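Local coordinates for protein PT26-6P (Thermococcus sp., PDB 2WB7) that is of unknown function but is encoded by a mobile extrachromosomal element of a euryarchaeon and combines immunoglobulin-like domains with a helical domain, at residues A[38-43]-A[218-223]; A[101-106]-A[370-375]; A[388-393]-A[423-428]; A[410-415]-A[464-469]. All blocks are in the same frame, centred on the assembly; numbering follows the deposited sequence.

Contact 1: A[38-43]-A[218-223]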
loop_
_atom_site.group_PDB
_atom_site.type_symbol
_atom_site.label_atom_id
_atom_site.label_comp_id
_atom_site.label_asym_id
_atom_site.label_seq_id
_atom_site.Cartn_x
_atom_site.Cartn_y
_atom_site.Cartn_z
ATOM N N ASP A 38 2.560 -2.582 18.183
ATOM C CA ASP A 38 2.956 -2.502 19.567
ATOM C C ASP A 38 4.464 -2.554 19.626
ATOM O O ASP A 38 5.114 -3.085 18.721
ATOM C CB ASP A 38 2.368 -3.660 20.358
ATOM C CG ASP A 38 1.038 -3.308 20.977
ATOM O OD1 ASP A 38 0.847 -2.115 21.309
ATOM O OD2 ASP A 38 0.183 -4.214 21.134
ATOM N N PHE A 39 5.022 -2.004 20.699
ATOM C CA PHE A 39 6.458 -2.025 20.876
ATOM C C PHE A 39 6.978 -3.383 21.333
ATOM O O PHE A 39 6.341 -4.086 22.104
ATOM C CB PHE A 39 6.888 -0.933 21.841
ATOM C CG PHE A 39 7.095 0.394 21.187
ATOM C CD1 PHE A 39 8.170 0.597 20.338
ATOM C CD2 PHE A 39 6.216 1.445 21.421
ATOM C CE1 PHE A 39 8.365 1.820 19.731
ATOM C CE2 PHE A 39 6.404 2.667 20.818
ATOM C CZ PHE A 39 7.481 2.858 19.970
ATOM N N VAL A 40 8.146 -3.741 20.838
ATOM C CA VAL A 40 8.778 -4.988 21.187
ATOM C C VAL A 40 10.250 -4.702 21.439
ATOM O O VAL A 40 10.829 -3.827 20.799
ATOM C CB VAL A 40 8.621 -6.006 20.043
ATOM C CG1 VAL A 40 9.575 -7.183 20.221
ATOM C CG2 VAL A 40 7.189 -6.483 19.991
ATOM N N GLU A 41 10.860 -5.410 22.380
ATOM C CA GLU A 41 12.283 -5.231 22.567
ATOM C C GLU A 41 12.988 -5.729 21.315
ATOM O O GLU A 41 12.652 -6.785 20.780
ATOM C CB GLU A 41 12.777 -5.970 23.804
ATOM C CG GLU A 41 13.881 -5.226 24.542
ATOM C CD GLU A 41 14.680 -6.137 25.460
ATOM O OE1 GLU A 41 15.357 -5.633 26.393
ATOM O OE2 GLU A 41 14.620 -7.367 25.241
ATOM N N TYR A 42 13.936 -4.938 20.829
ATOM C CA TYR A 42 14.734 -5.328 19.684
ATOM C C TYR A 42 16.031 -5.915 20.193
ATOM O O TYR A 42 16.691 -6.671 19.492
ATOM C CB TYR A 42 15.027 -4.128 18.782
ATOM C CG TYR A 42 13.924 -3.795 17.797
ATOM C CD1 TYR A 42 12.604 -4.189 18.024
ATOM C CD2 TYR A 42 14.196 -3.066 16.650
ATOM C CE1 TYR A 42 11.586 -3.869 17.118
ATOM C CE2 TYR A 42 13.191 -2.742 15.746
ATOM C CZ TYR A 42 11.900 -3.151 15.980
ATOM O OH TYR A 42 10.935 -2.812 15.073
ATOM N N GLY A 43 16.393 -5.550 21.419
ATOM C CA GLY A 43 17.553 -6.133 22.086
ATOM C C GLY A 43 18.050 -5.299 23.247
ATOM O O GLY A 43 17.497 -4.240 23.537
ATOM N N TRP A 218 15.880 -6.197 11.611
ATOM C CA TRP A 218 15.224 -6.167 10.309
ATOM C C TRP A 218 14.106 -7.188 10.211
ATOM O O TRP A 218 13.249 -7.074 9.350
ATOM C CB TRP A 218 16.226 -6.403 9.177
ATOM C CG TRP A 218 17.014 -7.665 9.327
ATOM C CD1 TRP A 218 18.265 -7.794 9.878
ATOM C CD2 TRP A 218 16.617 -8.985 8.920
ATOM N NE1 TRP A 218 18.663 -9.111 9.843
ATOM C CE2 TRP A 218 17.674 -9.861 9.257
ATOM C CE3 TRP A 218 15.478 -9.508 8.294
ATOM C CZ2 TRP A 218 17.621 -11.235 8.994
ATOM C CZ3 TRP A 218 15.425 -10.871 8.036
ATOM C CH2 TRP A 218 16.488 -11.720 8.389
ATOM N N GLY A 219 14.086 -8.162 11.113
ATOM C CA GLY A 219 13.032 -9.163 11.093
ATOM C C GLY A 219 11.662 -8.657 11.494
ATOM O O GLY A 219 10.722 -9.439 11.657
ATOM N N HIS A 220 11.531 -7.349 11.671
ATOM C CA HIS A 220 10.233 -6.780 12.041
ATOM C C HIS A 220 9.604 -6.109 10.843
ATOM O O HIS A 220 8.501 -5.575 10.932
ATOM C CB HIS A 220 10.366 -5.779 13.192
ATOM C CG HIS A 220 10.852 -6.392 14.468
ATOM N ND1 HIS A 220 12.138 -6.221 14.933
ATOM C CD2 HIS A 220 10.226 -7.184 15.372
ATOM C CE1 HIS A 220 12.284 -6.886 16.067
ATOM N NE2 HIS A 220 11.137 -7.477 16.355
ATOM N N VAL A 221 10.327 -6.138 9.726
ATOM C CA VAL A 221 9.886 -5.520 8.488
ATOM C C VAL A 221 9.232 -6.537 7.574
ATOM O O VAL A 221 9.749 -7.634 7.389
ATOM C CB VAL A 221 11.068 -4.910 7.746
ATOM C CG1 VAL A 221 10.595 -4.212 6.521
ATOM C CG2 VAL A 221 11.798 -3.940 8.649
ATOM N N THR A 222 8.089 -6.176 7.006
ATOM C CA THR A 222 7.465 -7.016 6.006
ATOM C C THR A 222 7.329 -6.261 4.700
ATOM O O THR A 222 7.054 -5.058 4.686
ATOM C CB THR A 222 6.082 -7.504 6.438
ATOM O OG1 THR A 222 5.541 -8.370 5.428
ATOM C CG2 THR A 222 5.144 -6.323 6.657
ATOM N N GLY A 223 7.533 -6.987 3.603
ATOM C CA GLY A 223 7.366 -6.455 2.256
ATOM C C GLY A 223 5.974 -6.727 1.719
ATOM O O GLY A 223 5.404 -5.885 1.038
#
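Val40 and Tyr42 both turn to one side chain across the contact, the imidazole of His220, and they do so in different ways. Val40 comes first along strand 39-44. Its CG1 lies 4.2 Å from His220 NE2, approaching the ring at a slant, a light van der Waals touch of a methyl on the imidazole. Two residues on, Tyr42 makes the main interaction, an offset stack with the His220 ring. The centroids are 4.0 Å apart and the planes only 7° from parallel. The two side chains arrive from opposite directions, and the overlap is partial: His220 ND1 sits 3.2 Å above the tyrosine plane, displaced toward its rim, while Tyr42 CE1 stands over the imidazole face. With CG beside its backbone N (chi1 -84°), the phenol leans over to the histidine, although its CB does not point directly there. Tyr42 OH runs on past the imidazole to 3.6 Å from His220 CB. Tyr42 and Gly43 then share Ile55 of strand 52-62, a classic beta bulge. The stack joins strand 39-44 to the 3-10 turn leading into strand 221-222, and both bond to strand 52-62, His220 itself with Ile61. Both polar atoms find their partners outside the two segments: Tyr42 OH in Pro58 O, His220 ND1 in Ala217 O. Since a carbonyl can only accept, ND1 must be the donor; its bond probably restricts the turn of the imidazole, while the one at Tyr42 OH fixes where the phenol end lies. The contact itself therefore rests on ring overlap and dispersion, perhaps with some cation-pi character should the imidazole become protonated.

Contact 2: A[101-106]-A[370-375]; sequences TYWTRV and KIPIWL
Trp103 lays its indole against Ile371 and Pro372, set at a slant to both. Ile371 CG2 stands over the six-membered ring, 4.2 Å from its centroid and 15° off the ring normal, a CH-pi contact. CG1 of the same isoleucine follows the face to 4.0 Å from Trp103 CE3. The isoleucine sets both branches against the indole by keeping CG2 anti to its backbone N and CG1 beside it (chi1 -55°). Further round the ring, Pro372 CD reaches 3.5 Å from Trp103 CH2. This is a junction between the two immunoglobulin-like domains, the tryptophan of the first resting on strand 370-379 in the eight-stranded antiparallel sheet of the second. Replacing Trp103 with a serine would probably leave Ile371 without its CH-pi partner and open a gap beside Pro372 CD. The chain turns a corner at Trp103 (phi 68°), which is consistent with its indole projecting toward the second domain; strands 101-102 and 104-108, before and after the corner, both pair with strand 85-96. In the next shell, Arg365 NH1 bonds to Trp103 O, while Lys129 packs on both Trp103 and Ile371 and donates its NZ to Pro372 O.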
loop_
_atom_site.group_PDB
_atom_site.type_symbol
_atom_site.label_atom_id
_atom_site.label_comp_id
_atom_site.label_asym_id
_atom_site.label_seq_id
_atom_site.Cartn_x
_atom_site.Cartn_y
_atom_site.Cartn_z
ATOM N N THR A 101 26.760 3.234 8.570
ATOM C CA THR A 101 25.832 3.684 9.598
ATOM C C THR A 101 24.937 4.806 9.109
ATOM O O THR A 101 25.399 5.700 8.404
ATOM C CB THR A 101 26.581 4.192 10.842
ATOM O OG1 THR A 101 27.385 5.317 10.488
ATOM C CG2 THR A 101 27.466 3.108 11.417
ATOM N N TYR A 102 23.671 4.791 9.513
ATOM C CA TYR A 102 22.762 5.847 9.094
ATOM C C TYR A 102 22.000 6.502 10.236
ATOM O O TYR A 102 21.655 5.863 11.225
ATOM C CB TYR A 102 21.736 5.314 8.102
ATOM C CG TYR A 102 22.217 4.300 7.098
ATOM C CD1 TYR A 102 22.795 3.104 7.500
ATOM C CD2 TYR A 102 22.026 4.513 5.736
ATOM C CE1 TYR A 102 23.196 2.160 6.572
ATOM C CE2 TYR A 102 22.422 3.578 4.796
ATOM C CZ TYR A 102 23.005 2.401 5.218
ATOM O OH TYR A 102 23.402 1.459 4.289
ATOM N N TRP A 103 21.727 7.788 10.073
ATOM C CA TRP A 103 20.746 8.476 10.905
ATOM C C TRP A 103 21.200 8.618 12.345
ATOM O O TRP A 103 20.396 8.913 13.231
ATOM C CB TRP A 103 19.402 7.751 10.838
ATOM C CG TRP A 103 18.964 7.568 9.439
ATOM C CD1 TRP A 103 18.600 6.403 8.829
ATOM C CD2 TRP A 103 18.882 8.587 8.449
ATOM N NE1 TRP A 103 18.286 6.642 7.516
ATOM C CE2 TRP A 103 18.449 7.977 7.256
ATOM C CE3 TRP A 103 19.128 9.964 8.458
ATOM C CZ2 TRP A 103 18.253 8.697 6.074
ATOM C CZ3 TRP A 103 18.934 10.683 7.282
ATOM C CH2 TRP A 103 18.499 10.045 6.106
ATOM N N THR A 104 22.495 8.404 12.563
ATOM C CA THR A 104 23.113 8.585 13.871
ATOM C C THR A 104 22.445 9.715 14.632
ATOM O O THR A 104 22.254 10.809 14.101
ATOM C CB THR A 104 24.615 8.892 13.742
ATOM O OG1 THR A 104 25.197 8.054 12.732
ATOM C CG2 THR A 104 25.316 8.642 15.058
ATOM N N ARG A 105 22.080 9.436 15.878
ATOM C CA ARG A 105 21.439 10.423 16.729
ATOM C C ARG A 105 22.315 10.552 17.950
ATOM O O ARG A 105 22.763 9.543 18.495
ATOM C CB ARG A 105 20.053 9.930 17.149
ATOM C CG ARG A 105 19.013 11.018 17.362
ATOM C CD ARG A 105 19.389 11.933 18.505
ATOM N NE ARG A 105 18.261 12.732 18.953
ATOM C CZ ARG A 105 18.345 13.685 19.873
ATOM N NH1 ARG A 105 19.510 13.952 20.444
ATOM N NH2 ARG A 105 17.267 14.368 20.223
ATOM N N VAL A 106 22.569 11.778 18.388
ATOM C CA VAL A 106 23.386 11.970 19.576
ATOM C C VAL A 106 22.730 12.870 20.618
ATOM O O VAL A 106 22.317 13.995 20.318
ATOM C CB VAL A 106 24.778 12.521 19.211
ATOM C CG1 VAL A 106 25.393 13.239 20.402
ATOM C CG2 VAL A 106 25.680 11.385 18.719
ATOM N N LYS A 370 16.587 15.583 9.251
ATOM C CA LYS A 370 15.389 15.331 8.427
ATOM C C LYS A 370 15.471 14.053 7.593
ATOM O O LYS A 370 16.305 13.958 6.707
ATOM C CB LYS A 370 15.108 16.531 7.527
ATOM C CG LYS A 370 14.314 17.597 8.218
ATOM C CD LYS A 370 14.627 18.953 7.662
ATOM C CE LYS A 370 14.132 20.054 8.606
ATOM N NZ LYS A 370 14.798 20.058 9.976
ATOM N N ILE A 371 14.600 13.081 7.876
ATOM C CA ILE A 371 14.660 11.758 7.235
ATOM C C ILE A 371 13.658 11.605 6.072
ATOM O O ILE A 371 12.442 11.662 6.281
ATOM C CB ILE A 371 14.377 10.636 8.257
ATOM C CG1 ILE A 371 15.329 10.734 9.439
ATOM C CG2 ILE A 371 14.513 9.283 7.629
ATOM C CD1 ILE A 371 15.121 9.654 10.465
ATOM N N PRO A 372 14.166 11.377 4.844
ATOM C CA PRO A 372 13.317 11.336 3.650
ATOM C C PRO A 372 12.525 10.031 3.544
ATOM O O PRO A 372 13.103 8.951 3.681
ATOM C CB PRO A 372 14.327 11.415 2.496
ATOM C CG PRO A 372 15.689 11.558 3.136
ATOM C CD PRO A 372 15.562 11.053 4.524
ATOM N N ILE A 373 11.222 10.119 3.307
ATOM C CA ILE A 373 10.436 8.917 3.078
ATOM C C ILE A 373 9.644 9.057 1.790
ATOM O O ILE A 373 9.350 10.183 1.349
ATOM C CB ILE A 373 9.473 8.632 4.222
ATOM C CG1 ILE A 373 8.697 9.895 4.576
ATOM C CG2 ILE A 373 10.235 8.107 5.430
ATOM C CD1 ILE A 373 7.634 9.657 5.595
ATOM N N TRP A 374 9.313 7.920 1.178
ATOM C CA TRP A 374 8.546 7.920 -0.043
ATOM C C TRP A 374 7.474 6.848 0.004
ATOM O O TRP A 374 7.607 5.848 0.719
ATOM C CB TRP A 374 9.458 7.692 -1.252
ATOM C CG TRP A 374 10.109 6.343 -1.280
ATOM C CD1 TRP A 374 11.281 5.994 -0.694
ATOM C CD2 TRP A 374 9.608 5.162 -1.919
ATOM N NE1 TRP A 374 11.556 4.672 -0.943
ATOM C CE2 TRP A 374 10.543 4.138 -1.689
ATOM C CE3 TRP A 374 8.456 4.872 -2.658
ATOM C CZ2 TRP A 374 10.369 2.847 -2.168
ATOM C CZ3 TRP A 374 8.286 3.581 -3.139
ATOM C CH2 TRP A 374 9.239 2.589 -2.893
ATOM N N LEU A 375 6.407 7.076 -0.757
ATOM C CA LEU A 375 5.363 6.074 -0.944
ATOM C C LEU A 375 4.966 5.985 -2.417
ATOM O O LEU A 375 4.916 7.000 -3.140
ATOM C CB LEU A 375 4.133 6.384 -0.097
ATOM C CG LEU A 375 3.052 5.294 -0.091
ATOM C CD1 LEU A 375 3.482 4.121 0.730
ATOM C CD2 LEU A 375 1.764 5.845 0.481
#

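Contact 3: A[388-393]-A[423-428]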
loop_
_atom_site.group_PDB
_atom_site.type_symbol
_atom_site.label_atom_id
_atom_site.label_comp_id
_atom_site.label_asym_id
_atom_site.label_seq_id
_atom_site.Cartn_x
_atom_site.Cartn_y
_atom_site.Cartn_z
ATOM N N TYR A 388 -16.949 -4.656 -28.539
ATOM C CA TYR A 388 -18.207 -4.741 -29.288
ATOM C C TYR A 388 -19.189 -5.651 -28.590
ATOM O O TYR A 388 -19.314 -6.819 -28.934
ATOM C CB TYR A 388 -17.959 -5.194 -30.733
ATOM C CG TYR A 388 -16.788 -4.455 -31.340
ATOM C CD1 TYR A 388 -15.585 -5.109 -31.601
ATOM C CD2 TYR A 388 -16.858 -3.091 -31.579
ATOM C CE1 TYR A 388 -14.502 -4.430 -32.098
ATOM C CE2 TYR A 388 -15.774 -2.404 -32.077
ATOM C CZ TYR A 388 -14.601 -3.081 -32.335
ATOM O OH TYR A 388 -13.518 -2.407 -32.840
ATOM N N THR A 389 -19.878 -5.117 -27.587
ATOM C CA THR A 389 -20.811 -5.920 -26.828
ATOM C C THR A 389 -21.915 -6.382 -27.737
ATOM O O THR A 389 -22.458 -5.607 -28.505
ATOM C CB THR A 389 -21.430 -5.136 -25.692
ATOM O OG1 THR A 389 -20.385 -4.500 -24.955
ATOM C CG2 THR A 389 -22.209 -6.056 -24.769
ATOM N N VAL A 390 -22.253 -7.656 -27.637
ATOM C CA VAL A 390 -23.335 -8.208 -28.415
ATOM C C VAL A 390 -24.658 -8.023 -27.687
ATOM O O VAL A 390 -25.685 -7.742 -28.303
ATOM C CB VAL A 390 -23.077 -9.693 -28.725
ATOM C CG1 VAL A 390 -24.294 -10.330 -29.365
ATOM C CG2 VAL A 390 -21.849 -9.827 -29.621
HETATM N N MSE A 391 -24.629 -8.144 -26.371
HETATM C CA MSE A 391 -25.841 -8.011 -25.590
HETATM C C MSE A 391 -26.002 -6.626 -24.996
HETATM O O MSE A 391 -25.886 -6.427 -23.785
HETATM C CB MSE A 391 -25.839 -9.061 -24.510
HETATM C CG MSE A 391 -25.292 -10.336 -25.064
HETATM SE SE MSE A 391 -26.233 -11.867 -24.441
HETATM C CE MSE A 391 -28.055 -11.218 -24.771
ATOM N N LYS A 392 -26.261 -5.666 -25.871
ATOM C CA LYS A 392 -26.576 -4.319 -25.461
ATOM C C LYS A 392 -27.833 -4.332 -24.575
ATOM O O LYS A 392 -28.708 -5.181 -24.747
ATOM C CB LYS A 392 -26.806 -3.497 -26.711
ATOM C CG LYS A 392 -25.615 -3.485 -27.641
ATOM C CD LYS A 392 -24.663 -2.354 -27.258
ATOM C CE LYS A 392 -23.435 -2.343 -28.161
ATOM N NZ LYS A 392 -23.773 -2.784 -29.560
ATOM N N ASP A 393 -27.922 -3.413 -23.620
ATOM C CA ASP A 393 -29.083 -3.390 -22.755
ATOM C C ASP A 393 -30.368 -3.237 -23.577
ATOM O O ASP A 393 -31.358 -3.920 -23.314
ATOM C CB ASP A 393 -28.980 -2.272 -21.721
ATOM C CG ASP A 393 -27.747 -2.399 -20.833
ATOM O OD1 ASP A 393 -27.174 -3.509 -20.730
ATOM O OD2 ASP A 393 -27.356 -1.375 -20.227
ATOM N N GLN A 423 -20.216 -16.089 -32.100
ATOM C CA GLN A 423 -19.387 -16.956 -32.910
ATOM C C GLN A 423 -18.236 -16.145 -33.487
ATOM O O GLN A 423 -17.095 -16.614 -33.564
ATOM C CB GLN A 423 -20.215 -17.587 -34.020
ATOM C CG GLN A 423 -20.700 -18.993 -33.691
ATOM C CD GLN A 423 -21.980 -19.379 -34.437
ATOM O OE1 GLN A 423 -22.534 -18.588 -35.219
ATOM N NE2 GLN A 423 -22.460 -20.599 -34.189
ATOM N N GLU A 424 -18.531 -14.912 -33.876
ATOM C CA GLU A 424 -17.495 -14.063 -34.426
ATOM C C GLU A 424 -16.463 -13.701 -33.370
ATOM O O GLU A 424 -15.271 -13.806 -33.611
ATOM C CB GLU A 424 -18.090 -12.806 -35.056
ATOM C CG GLU A 424 -17.065 -11.721 -35.338
ATOM C CD GLU A 424 -15.959 -12.151 -36.313
ATOM O OE1 GLU A 424 -15.157 -11.279 -36.711
ATOM O OE2 GLU A 424 -15.876 -13.354 -36.674
ATOM N N LYS A 425 -16.911 -13.283 -32.195
ATOM C CA LYS A 425 -15.991 -13.007 -31.087
ATOM C C LYS A 425 -15.138 -14.232 -30.747
ATOM O O LYS A 425 -13.980 -14.106 -30.369
ATOM C CB LYS A 425 -16.759 -12.505 -29.855
ATOM C CG LYS A 425 -17.169 -11.033 -29.968
ATOM C CD LYS A 425 -18.331 -10.680 -29.070
ATOM C CE LYS A 425 -17.888 -10.306 -27.660
ATOM N NZ LYS A 425 -17.567 -8.864 -27.564
ATOM N N ILE A 426 -15.721 -15.419 -30.884
ATOM C CA ILE A 426 -14.978 -16.651 -30.691
ATOM C C ILE A 426 -13.875 -16.804 -31.730
ATOM O O ILE A 426 -12.747 -17.170 -31.400
ATOM C CB ILE A 426 -15.901 -17.865 -30.732
ATOM C CG1 ILE A 426 -16.708 -17.935 -29.439
ATOM C CG2 ILE A 426 -15.102 -19.131 -30.879
ATOM C CD1 ILE A 426 -17.646 -19.117 -29.361
ATOM N N ASP A 427 -14.204 -16.528 -32.988
ATOM C CA ASP A 427 -13.210 -16.585 -34.055
ATOM C C ASP A 427 -11.973 -15.770 -33.720
ATOM O O ASP A 427 -10.866 -16.143 -34.109
ATOM C CB ASP A 427 -13.782 -16.098 -35.392
ATOM C CG ASP A 427 -14.778 -17.078 -35.996
ATOM O OD1 ASP A 427 -14.799 -18.256 -35.551
ATOM O OD2 ASP A 427 -15.544 -16.673 -36.906
ATOM N N GLU A 428 -12.148 -14.649 -33.023
ATOM C CA GLU A 428 -11.026 -13.763 -32.744
ATOM C C GLU A 428 -10.278 -14.201 -31.517
ATOM O O GLU A 428 -9.069 -13.995 -31.409
ATOM C CB GLU A 428 -11.500 -12.329 -32.593
ATOM C CG GLU A 428 -12.022 -11.765 -33.907
ATOM C CD GLU A 428 -12.642 -10.389 -33.751
ATOM O OE1 GLU A 428 -13.688 -10.121 -34.397
ATOM O OE2 GLU A 428 -12.084 -9.583 -32.967
HETATM O O HOH W 1 -17.886 -6.404 -25.702
#
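Lys425 reaches from helix 408-438 to the backbone carbonyl of Tyr388, pinning the lead-in loop of the helical domain to one of its long helices. That loop carries the chain from strand 370-379 to helix 393-404, and Lys425 has the most surface buried here. Its chain is bent at chi3 and chi4 (86° and 87°), which swings NZ round to Tyr388 O at 3.0 Å. The ammonium comes in above the carbonyl plane, with a C=O...N angle of 117°, away from the lone pairs. Tyr388 thus contributes mainly through its backbone. Val390 serves the aliphatic part of the lysine: its CG2 lies 3.7 Å from Lys425 CD, the two side chains running antiparallel alongside one another. Around the ammonium, Thr387 O is the strongest partner outside the segments, and Asp489 and Glu485 of helix 471-499 form salt bridges to it, which would be expected to favour the charged lysine. Glu485 also receives Val390 N and Met391 N, fixing the same loop from helix 471-499. A water also lies here, hydrogen-bonded to Thr389 OG1 at 3.2 Å and, weakly, to Lys425 NZ at 3.1 Å.

Contact 4: A[410-415]-A[464-469]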
loop_
_atom_site.group_PDB
_atom_site.type_symbol
_atom_site.label_atom_id
_atom_site.label_comp_id
_atom_site.label_asym_id
_atom_site.label_seq_id
_atom_site.Cartn_x
_atom_site.Cartn_y
_atom_site.Cartn_z
ATOM N N LYS A 410 -39.696 -14.151 -32.937
ATOM C CA LYS A 410 -38.765 -13.028 -32.941
ATOM C C LYS A 410 -37.685 -13.243 -31.883
ATOM O O LYS A 410 -36.520 -12.859 -32.050
ATOM C CB LYS A 410 -39.500 -11.714 -32.673
ATOM C CG LYS A 410 -40.180 -11.099 -33.878
ATOM C CD LYS A 410 -40.424 -9.620 -33.614
ATOM C CE LYS A 410 -41.186 -8.944 -34.751
ATOM N NZ LYS A 410 -42.611 -9.335 -34.732
ATOM N N ILE A 411 -38.096 -13.840 -30.775
ATOM C CA ILE A 411 -37.138 -14.218 -29.771
ATOM C C ILE A 411 -36.115 -15.103 -30.458
ATOM O O ILE A 411 -34.915 -14.948 -30.252
ATOM C CB ILE A 411 -37.808 -14.944 -28.610
ATOM C CG1 ILE A 411 -38.507 -13.915 -27.715
ATOM C CG2 ILE A 411 -36.786 -15.713 -27.824
ATOM C CD1 ILE A 411 -39.551 -14.479 -26.817
ATOM N N ASN A 412 -36.598 -16.009 -31.302
ATOM C CA ASN A 412 -35.733 -16.908 -32.049
ATOM C C ASN A 412 -34.822 -16.184 -33.026
ATOM O O ASN A 412 -33.628 -16.435 -33.074
ATOM C CB ASN A 412 -36.570 -17.941 -32.788
ATOM C CG ASN A 412 -37.022 -19.076 -31.888
ATOM O OD1 ASN A 412 -36.514 -19.251 -30.783
ATOM N ND2 ASN A 412 -37.975 -19.859 -32.363
ATOM N N ALA A 413 -35.381 -15.272 -33.804
ATOM C CA ALA A 413 -34.591 -14.531 -34.778
ATOM C C ALA A 413 -33.413 -13.847 -34.101
ATOM O O ALA A 413 -32.274 -13.951 -34.558
ATOM C CB ALA A 413 -35.458 -13.517 -35.482
ATOM N N THR A 414 -33.705 -13.153 -33.003
ATOM C CA THR A 414 -32.729 -12.347 -32.270
ATOM C C THR A 414 -31.614 -13.189 -31.653
ATOM O O THR A 414 -30.424 -12.877 -31.790
ATOM C CB THR A 414 -33.450 -11.576 -31.157
ATOM O OG1 THR A 414 -34.519 -10.835 -31.746
ATOM C CG2 THR A 414 -32.508 -10.622 -30.398
ATOM N N THR A 415 -32.021 -14.238 -30.946
ATOM C CA THR A 415 -31.108 -15.196 -30.363
ATOM C C THR A 415 -30.090 -15.620 -31.402
ATOM O O THR A 415 -28.885 -15.553 -31.177
ATOM C CB THR A 415 -31.860 -16.467 -29.941
ATOM O OG1 THR A 415 -32.960 -16.124 -29.091
ATOM C CG2 THR A 415 -30.935 -17.406 -29.207
ATOM N N LYS A 464 -30.727 -21.892 -24.787
ATOM C CA LYS A 464 -31.713 -22.323 -23.809
ATOM C C LYS A 464 -32.716 -21.209 -23.515
ATOM O O LYS A 464 -33.914 -21.455 -23.301
ATOM C CB LYS A 464 -31.029 -22.807 -22.524
ATOM C CG LYS A 464 -29.984 -23.885 -22.754
ATOM C CD LYS A 464 -29.663 -24.641 -21.471
ATOM C CE LYS A 464 -28.409 -25.486 -21.615
ATOM N NZ LYS A 464 -28.618 -26.481 -22.703
ATOM N N ALA A 465 -32.223 -19.977 -23.494
ATOM C CA ALA A 465 -33.087 -18.829 -23.235
ATOM C C ALA A 465 -34.289 -18.876 -24.152
ATOM O O ALA A 465 -35.423 -18.747 -23.706
ATOM C CB ALA A 465 -32.332 -17.536 -23.423
ATOM N N ALA A 466 -34.041 -19.076 -25.438
ATOM C CA ALA A 466 -35.123 -19.045 -26.410
ATOM C C ALA A 466 -36.186 -20.110 -26.145
ATOM O O ALA A 466 -37.312 -19.981 -26.599
ATOM C CB ALA A 466 -34.593 -19.154 -27.822
ATOM N N GLN A 467 -35.848 -21.144 -25.390
ATOM C CA GLN A 467 -36.780 -22.246 -25.197
ATOM C C GLN A 467 -37.490 -22.216 -23.867
ATOM O O GLN A 467 -38.200 -23.154 -23.530
ATOM C CB GLN A 467 -36.056 -23.580 -25.334
ATOM C CG GLN A 467 -35.453 -23.786 -26.689
ATOM C CD GLN A 467 -34.321 -24.783 -26.657
ATOM O OE1 GLN A 467 -34.171 -25.539 -25.700
ATOM N NE2 GLN A 467 -33.505 -24.782 -27.699
ATOM N N GLN A 468 -37.303 -21.153 -23.101
ATOM C CA GLN A 468 -37.897 -21.089 -21.771
ATOM C C GLN A 468 -39.355 -20.656 -21.827
ATOM O O GLN A 468 -39.748 -19.865 -22.686
ATOM C CB GLN A 468 -37.107 -20.133 -20.876
ATOM C CG GLN A 468 -35.687 -20.565 -20.637
ATOM C CD GLN A 468 -35.606 -21.999 -20.189
ATOM O OE1 GLN A 468 -36.284 -22.412 -19.246
ATOM N NE2 GLN A 468 -34.771 -22.772 -20.863
ATOM N N ASP A 469 -40.159 -21.171 -20.908
ATOM C CA ASP A 469 -41.504 -20.665 -20.775
ATOM C C ASP A 469 -41.784 -20.279 -19.327
ATOM O O ASP A 469 -42.896 -19.850 -18.999
ATOM C CB ASP A 469 -42.517 -21.682 -21.280
ATOM C CG ASP A 469 -42.395 -22.996 -20.572
ATOM O OD1 ASP A 469 -43.350 -23.798 -20.625
ATOM O OD2 ASP A 469 -41.339 -23.224 -19.945
#
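Ala466 meets Ile411, Asn412 and Thr415 of helix 408-438, and the residues just before and after it shape the backbone that brings it there. At the start of the segment, Lys464 O takes two donors from opposite faces of its plane, Gln467 N and Gln468 NE2. Ala465 opens a type I beta turn that runs to Gln468, so the chain bends just where it touches the other helix. Ala466 follows and carries the whole contact. Its CB lies 3.5 Å from Asn412 OD1 and 3.7 Å from Thr415 OG1, while Ile411 CG2 approaches at 4.1 Å from the same CB. Asn412 gets its oxygen there with CG beside the backbone N (chi1 -80°). Thr415 OG1 is itself engaged, donating to Ile411 O at 2.6 Å; the backbone N of the same threonine reaches that oxygen from the opposite face of its plane. A glycine at Thr415 is likely to leave Ile411 O with one bond fewer and a gap beside the Ala466 methyl. Past the alanine, Gln468 folds its side chain back to Lys464 O, NE2 standing 2.9 Å from that oxygen, a tie across the turn. Arg408 NH2 bonds to both Ala466 O and Gln468 O, adding hydrogen bonds to a contact otherwise made by van der Waals packing. With the start of one helix beside the end of the next, this is the open end of an antiparallel helical hairpin, formed by helices 408-438 and 442-465.

The four contacts fall into two pairs on opposite sides of the chain's centre, the helical pair farther out. Each mixes buried residues (Tyr42; Ile371 and Pro372; Lys425; Ile411 and Thr415) with more open ones, such as Lys370, Tyr388 and Asn412. Contacts 1 and 2, centres about 17 Å apart, rely on aromatic rings: a stack between strand 39-44 and the turn before strand 221-222, and an indole on aliphatic groups where two immunoglobulin-like domains meet. Contacts 3 and 4 share helix 408-438, their centres more than 50 Å from those of the other pair. A buried charge ties a loop to that helix in contact 3, whereas contact 4 rests mainly on one methyl, with no hydrogen bond between its segments.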